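Local coordinates for protein manganese-containing pseudocatalase (Thermus thermophilus, PDB 2V8U) that probably breaks down hydrogen peroxide to water and oxygen as a catalase, using two manganese ions in each subunit, at residues A[37-42]-A[153-158]; A[13-18]-A[171-176]. All coordinates share one frame; numbering follows the deposited sequence.

In the fold
Along the chain the order is 13-18, 37-42, 153-158, 171-176, and contact 2 therefore encloses contact 1. Their centres are about 24 Å apart, on opposite sides of the chain's centre, and their nearest atoms are about 12 Å apart. Contact 1 joins helices 36-49 and 144-166, buried within a ferritin-like four-helix bundle, beside the manganese ions. Contact 2 lays the loop before helix 20-26 against the start of helix 172-200, at the surface. Helix 144-166 is followed directly by helix 172-200, and helix 57-85 touches both contacts. One contact thus belongs to the metal site, while the other ties the N-terminal loop to the bundle away from it.

Contact 1 (A[37-42]-A[153-158]); sequences MSTLMN and FLEVAA. With MN (manganese (II) ion), chain I; O (oxygen atom), chain D.
Methyl CG2 of Thr-39 lies 3.7 Å from CD2 of Leu-154, between two helices of a ferritin-like four-helix bundle built around a dimanganese site. The helix segments run nearly antiparallel, at 166°, with their axes 10.6 Å apart.

The apolar part is small. With CG anti to the backbone N (chi1 180°), Leu-154 extends toward helix 36-49 and sets CD2 against Thr-39 CG2 and the amide of Asn-42, 3.8 Å from its ND2. The leucine is modelled in two conformers; these contacts belong to one.

Within helix 36-49, Ser-38 O accepts from Asn-42 N and, at 2.8 Å, from Asn-42 ND2, on opposite faces of the carbonyl plane. The amide is fixed further by Tyr-137 O and Phe-139 N. An alanine in place of Asn-42 would probably leave Phe-139 N and Tyr-137 O without these partners and open a gap beside Leu-154 CD2.

At the metal, Thr-39 OG1 is hydrogen-bonded (2.8 Å) to a bound oxygen atom, which ligates manganese. Thr-39 CG2 touches Glu-155 OE2 directly at 3.7 Å. Glu-70 and His-188 share that ion with Glu-155, whose OE2 is also hydrogen-bonded to Tyr-43 OH. Glu-155 binds the manganese mainly through OE2, at 2.2 Å; OE1 is a longer ligand at 2.6 Å.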
loop_
_atom_site.group_PDB
_atom_site.type_symbol
_atom_site.label_atom_id
_atom_site.label_comp_id
_atom_site.label_asym_id
_atom_site.label_seq_id
_atom_site.Cartn_x
_atom_site.Cartn_y
_atom_site.Cartn_z
ATOM N N MET A 37 12.001 5.269 -13.016
ATOM C CA MET A 37 12.257 4.156 -12.097
ATOM C C MET A 37 11.691 2.861 -12.646
ATOM O O MET A 37 12.275 1.797 -12.422
ATOM C CB MET A 37 11.653 4.443 -10.715
ATOM C CG MET A 37 12.449 5.360 -9.877
ATOM S SD MET A 37 13.937 4.602 -9.177
ATOM C CE MET A 37 13.203 3.427 -8.031
ATOM N N SER A 38 10.536 2.929 -13.308
ATOM C CA SER A 38 9.927 1.733 -13.845
ATOM C C SER A 38 10.679 1.188 -15.047
ATOM O O SER A 38 10.920 -0.018 -15.106
ATOM C CB SER A 38 8.480 1.970 -14.182
ATOM O OG SER A 38 7.774 2.147 -12.971
ATOM N N THR A 39 11.041 2.016 -16.016
ATOM C CA THR A 39 11.815 1.467 -17.120
ATOM C C THR A 39 13.142 0.922 -16.600
ATOM O O THR A 39 13.531 -0.206 -16.957
ATOM C CB THR A 39 11.943 2.504 -18.247
ATOM O OG1 THR A 39 12.467 3.693 -17.694
ATOM C CG2 THR A 39 10.631 2.771 -18.946
ATOM N N LEU A 40 13.820 1.674 -15.745
ATOM C CA LEU A 40 15.043 1.179 -15.110
ATOM C C LEU A 40 14.857 -0.188 -14.496
ATOM O O LEU A 40 15.612 -1.122 -14.790
ATOM C CB LEU A 40 15.514 2.181 -14.055
ATOM C CG LEU A 40 16.625 1.648 -13.156
ATOM C CD1 LEU A 40 17.880 1.326 -13.922
ATOM C CD2 LEU A 40 16.899 2.679 -12.060
ATOM N N MET A 41 13.909 -0.302 -13.565
ATOM C CA MET A 41 13.862 -1.513 -12.759
ATOM C C MET A 41 13.299 -2.708 -13.538
ATOM O O MET A 41 13.711 -3.849 -13.315
ATOM C CB MET A 41 13.163 -1.310 -11.438
ATOM C CG MET A 41 13.963 -0.428 -10.474
ATOM S SD MET A 41 15.527 -1.180 -9.985
ATOM C CE MET A 41 16.258 -0.002 -9.144
ATOM N N ASN A 42 12.402 -2.448 -14.490
ATOM C CA ASN A 42 11.982 -3.516 -15.390
ATOM C C ASN A 42 13.195 -4.119 -16.107
ATOM O O ASN A 42 13.379 -5.327 -16.118
ATOM C CB ASN A 42 10.945 -2.995 -16.403
ATOM C CG ASN A 42 9.549 -3.110 -15.841
ATOM O OD1 ASN A 42 8.971 -4.192 -15.892
ATOM N ND2 ASN A 42 9.017 -2.038 -15.275
ATOM N N PHE A 153 5.236 -1.627 -24.920
ATOM C CA PHE A 153 4.125 -0.898 -24.307
ATOM C C PHE A 153 4.634 0.110 -23.246
ATOM O O PHE A 153 4.208 1.257 -23.230
ATOM C CB PHE A 153 3.128 -1.884 -23.708
ATOM C CG PHE A 153 2.130 -1.207 -22.819
ATOM C CD1 PHE A 153 1.169 -0.351 -23.339
ATOM C CD2 PHE A 153 2.202 -1.333 -21.453
ATOM C CE1 PHE A 153 0.329 0.371 -22.500
ATOM C CE2 PHE A 153 1.340 -0.645 -20.620
ATOM C CZ PHE A 153 0.418 0.239 -21.154
ATOM N N LEU A 154 5.507 -0.355 -22.356
ATOM C CA LEU A 154 6.000 0.477 -21.260
ATOM C C LEU A 154 6.616 1.766 -21.823
ATOM O O LEU A 154 6.362 2.854 -21.300
ATOM C CB LEU A 154 7.016 -0.310 -20.465
ATOM C CG LEU A 154 7.646 0.399 -19.255
ATOM C CD1 LEU A 154 6.515 0.210 -18.108
ATOM C CD2 LEU A 154 8.824 -0.417 -18.750
ATOM N N GLU A 155 7.432 1.661 -22.855
ATOM C CA GLU A 155 8.066 2.834 -23.416
ATOM C C GLU A 155 7.050 3.802 -24.023
ATOM O O GLU A 155 7.226 5.013 -23.876
ATOM C CB GLU A 155 9.164 2.468 -24.436
ATOM C CG GLU A 155 10.400 1.880 -23.801
ATOM C CD GLU A 155 11.335 2.859 -23.137
ATOM O OE1 GLU A 155 11.323 4.054 -23.393
ATOM O OE2 GLU A 155 12.182 2.386 -22.313
ATOM N N VAL A 156 6.042 3.322 -24.746
ATOM C CA VAL A 156 5.087 4.261 -25.332
ATOM C C VAL A 156 4.116 4.829 -24.287
ATOM O O VAL A 156 3.672 5.973 -24.427
ATOM C CB VAL A 156 4.379 3.710 -26.576
ATOM C CG1 VAL A 156 5.408 3.498 -27.681
ATOM C CG2 VAL A 156 3.580 2.438 -26.342
ATOM N N ALA A 157 3.813 4.063 -23.220
ATOM C CA ALA A 157 3.039 4.631 -22.108
ATOM C C ALA A 157 3.868 5.734 -21.407
ATOM O O ALA A 157 3.369 6.814 -21.102
ATOM C CB ALA A 157 2.644 3.525 -21.159
ATOM N N ALA A 158 5.139 5.453 -21.161
ATOM C CA ALA A 158 6.038 6.441 -20.585
ATOM C C ALA A 158 6.100 7.675 -21.456
ATOM O O ALA A 158 6.103 8.824 -20.945
ATOM C CB ALA A 158 7.433 5.859 -20.351
HETATM MN MN MN I . 13.471 4.087 -21.878
HETATM O O O D . 12.654 5.078 -20.111
#

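Contact 2 (A[13-18]-A[171-176]); sequences PMPKEQ and NPVARE. With SO4 (sulfate ion), chain L.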
loop_
_atom_site.group_PDB
_atom_site.type_symbol
_atom_site.label_atom_id
_atom_site.label_comp_id
_atom_site.label_asym_id
_atom_site.label_seq_id
_atom_site.Cartn_x
_atom_site.Cartn_y
_atom_site.Cartn_z
ATOM N N PRO A 13 19.472 23.640 -18.223
ATOM C CA PRO A 13 19.487 25.061 -17.885
ATOM C C PRO A 13 19.070 25.307 -16.444
ATOM O O PRO A 13 18.583 24.403 -15.754
ATOM C CB PRO A 13 18.484 25.668 -18.855
ATOM C CG PRO A 13 17.455 24.568 -18.996
ATOM C CD PRO A 13 18.279 23.282 -19.002
ATOM N N MET A 14 19.252 26.539 -15.975
ATOM C CA MET A 14 18.914 26.943 -14.599
ATOM C C MET A 14 17.568 27.619 -14.524
ATOM O O MET A 14 17.392 28.622 -15.185
ATOM C CB MET A 14 19.989 27.916 -14.090
ATOM C CG MET A 14 19.792 28.245 -12.595
ATOM S SD MET A 14 20.895 29.350 -11.797
ATOM C CE MET A 14 22.465 28.553 -12.115
ATOM N N PRO A 15 16.587 27.147 -13.693
ATOM C CA PRO A 15 15.325 27.881 -13.577
ATOM C C PRO A 15 15.515 29.263 -13.004
ATOM O O PRO A 15 16.445 29.494 -12.209
ATOM C CB PRO A 15 14.521 27.008 -12.604
ATOM C CG PRO A 15 15.094 25.663 -12.770
ATOM C CD PRO A 15 16.546 25.853 -12.996
ATOM N N LYS A 16 14.613 30.166 -13.353
ATOM C CA LYS A 16 14.616 31.486 -12.774
ATOM C C LYS A 16 14.291 31.486 -11.283
ATOM O O LYS A 16 14.769 32.355 -10.548
ATOM C CB LYS A 16 13.671 32.432 -13.530
ATOM C CG LYS A 16 14.131 32.744 -14.959
ATOM C CD LYS A 16 13.125 33.597 -15.723
ATOM C CE LYS A 16 11.949 32.770 -16.236
ATOM N NZ LYS A 16 10.843 33.571 -16.899
ATOM N N GLU A 17 13.427 30.571 -10.843
ATOM C CA GLU A 17 13.004 30.522 -9.462
ATOM C C GLU A 17 12.343 29.166 -9.225
ATOM O O GLU A 17 12.022 28.415 -10.135
ATOM C CB GLU A 17 12.091 31.650 -9.052
ATOM C CG GLU A 17 10.823 31.632 -9.744
ATOM C CD GLU A 17 9.904 32.812 -9.294
ATOM O OE1 GLU A 17 8.814 32.975 -9.849
ATOM O OE2 GLU A 17 10.254 33.614 -8.382
ATOM N N GLN A 18 12.152 28.866 -7.958
ATOM C CA GLN A 18 11.532 27.617 -7.545
ATOM C C GLN A 18 10.140 27.483 -8.145
ATOM O O GLN A 18 9.378 28.459 -8.187
ATOM C CB GLN A 18 11.329 27.471 -6.054
ATOM C CG GLN A 18 12.593 27.252 -5.324
ATOM C CD GLN A 18 12.477 27.501 -3.825
ATOM O OE1 GLN A 18 12.655 26.576 -2.998
ATOM N NE2 GLN A 18 12.178 28.712 -3.466
ATOM N N ASN A 171 8.631 25.323 -17.909
ATOM C CA ASN A 171 9.980 25.603 -17.421
ATOM C C ASN A 171 10.994 25.011 -18.395
ATOM O O ASN A 171 10.942 23.796 -18.687
ATOM C CB ASN A 171 10.184 24.912 -16.049
ATOM C CG ASN A 171 9.085 25.164 -15.077
ATOM O OD1 ASN A 171 8.031 24.504 -15.192
ATOM N ND2 ASN A 171 9.261 26.093 -14.156
ATOM N N PRO A 172 11.981 25.777 -18.858
ATOM C CA PRO A 172 12.987 25.194 -19.759
ATOM C C PRO A 172 13.703 23.978 -19.225
ATOM O O PRO A 172 14.044 23.079 -19.991
ATOM C CB PRO A 172 13.949 26.353 -20.021
ATOM C CG PRO A 172 13.027 27.550 -19.969
ATOM C CD PRO A 172 12.088 27.258 -18.809
ATOM N N VAL A 173 13.945 23.893 -17.922
ATOM C CA VAL A 173 14.660 22.725 -17.415
ATOM C C VAL A 173 13.839 21.462 -17.680
ATOM O O VAL A 173 14.374 20.404 -18.041
ATOM C CB VAL A 173 15.053 22.861 -15.911
ATOM C CG1 VAL A 173 13.883 22.850 -14.978
ATOM C CG2 VAL A 173 16.091 21.821 -15.547
ATOM N N ALA A 174 12.531 21.534 -17.448
ATOM C CA ALA A 174 11.633 20.420 -17.721
ATOM C C ALA A 174 11.518 20.153 -19.196
ATOM O O ALA A 174 11.517 18.978 -19.613
ATOM C CB ALA A 174 10.268 20.659 -17.098
ATOM N N ARG A 175 11.375 21.200 -20.006
ATOM C CA ARG A 175 11.212 20.992 -21.433
ATOM C C ARG A 175 12.445 20.387 -22.089
ATOM O O ARG A 175 12.311 19.580 -23.000
ATOM C CB ARG A 175 10.633 22.197 -22.116
ATOM C CG ARG A 175 9.197 22.346 -21.702
ATOM C CD ARG A 175 8.468 23.208 -22.586
ATOM N NE ARG A 175 7.033 23.041 -22.445
ATOM C CZ ARG A 175 6.134 23.793 -23.056
ATOM N NH1 ARG A 175 6.507 24.751 -23.905
ATOM N NH2 ARG A 175 4.828 23.505 -22.871
ATOM N N GLU A 176 13.629 20.781 -21.640
ATOM C CA GLU A 176 14.867 20.211 -22.194
ATOM C C GLU A 176 14.991 18.745 -21.806
ATOM O O GLU A 176 15.308 17.889 -22.639
ATOM C CB GLU A 176 16.129 20.963 -21.806
ATOM C CG GLU A 176 16.228 22.316 -22.477
ATOM C CD GLU A 176 16.344 22.288 -23.996
ATOM O OE1 GLU A 176 16.657 21.249 -24.589
ATOM O OE2 GLU A 176 16.108 23.379 -24.570
HETATM S S SO4 L . 11.656 28.927 -15.140
HETATM O O1 SO4 L . 11.776 27.507 -14.787
HETATM O O2 SO4 L . 11.227 29.703 -13.984
HETATM O O3 SO4 L . 12.936 29.435 -15.597
HETATM O O4 SO4 L . 10.689 29.090 -16.226
#
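The backbone N of Lys-16 donates a nearly straight hydrogen bond (167°) to O3 of a sulfate ion, 2.9 Å away. From the other segment, ND2 of Asn-171 donates to O1 of the same ion at 3.0 Å. The sulfate, probably from the crystallisation liquor, therefore bridges the loop and the start of helix 172-200. Asn-171 sits at the N-cap position, but its side chain makes no capping bond; ND2 serves the sulfate and Asp-19 OD2 instead. The Lys-16 chain bends at chi3 (-79°) and lies along the ion, with CE 3.5 Å from O3. CD of Pro-172 comes equally near O4. The anion lies by the N-terminal end of the helix, where the helix dipole would probably favour it.

The direct contact between the segments is mostly apolar. The Pro-13 ring rests on the first turn of the helix, its CG 3.7 Å from CA of Val-173. CB of Pro-172 borders the same CG. The neighbouring ring atom CD of Pro-13 meets CG of Glu-176 at 4.1 Å. Glu-176 is modelled in two conformers, and its OE1 forms a salt bridge with Lys-223. Val-173 uses both methyls. Its chi1 of 68° sets CG1 between the backbone N and the carbonyl carbon, where it touches Pro-15 CG at 3.8 Å. CG2 lies 3.6 Å from the carbonyl O of Pro-13.

The loop thus lies across the beginning of helix 172-200. Ser-83 and Leu-84 of helix 57-85 touch Val-173, and Glu-220 of helix 219-226 packs against Arg-175 and Glu-176.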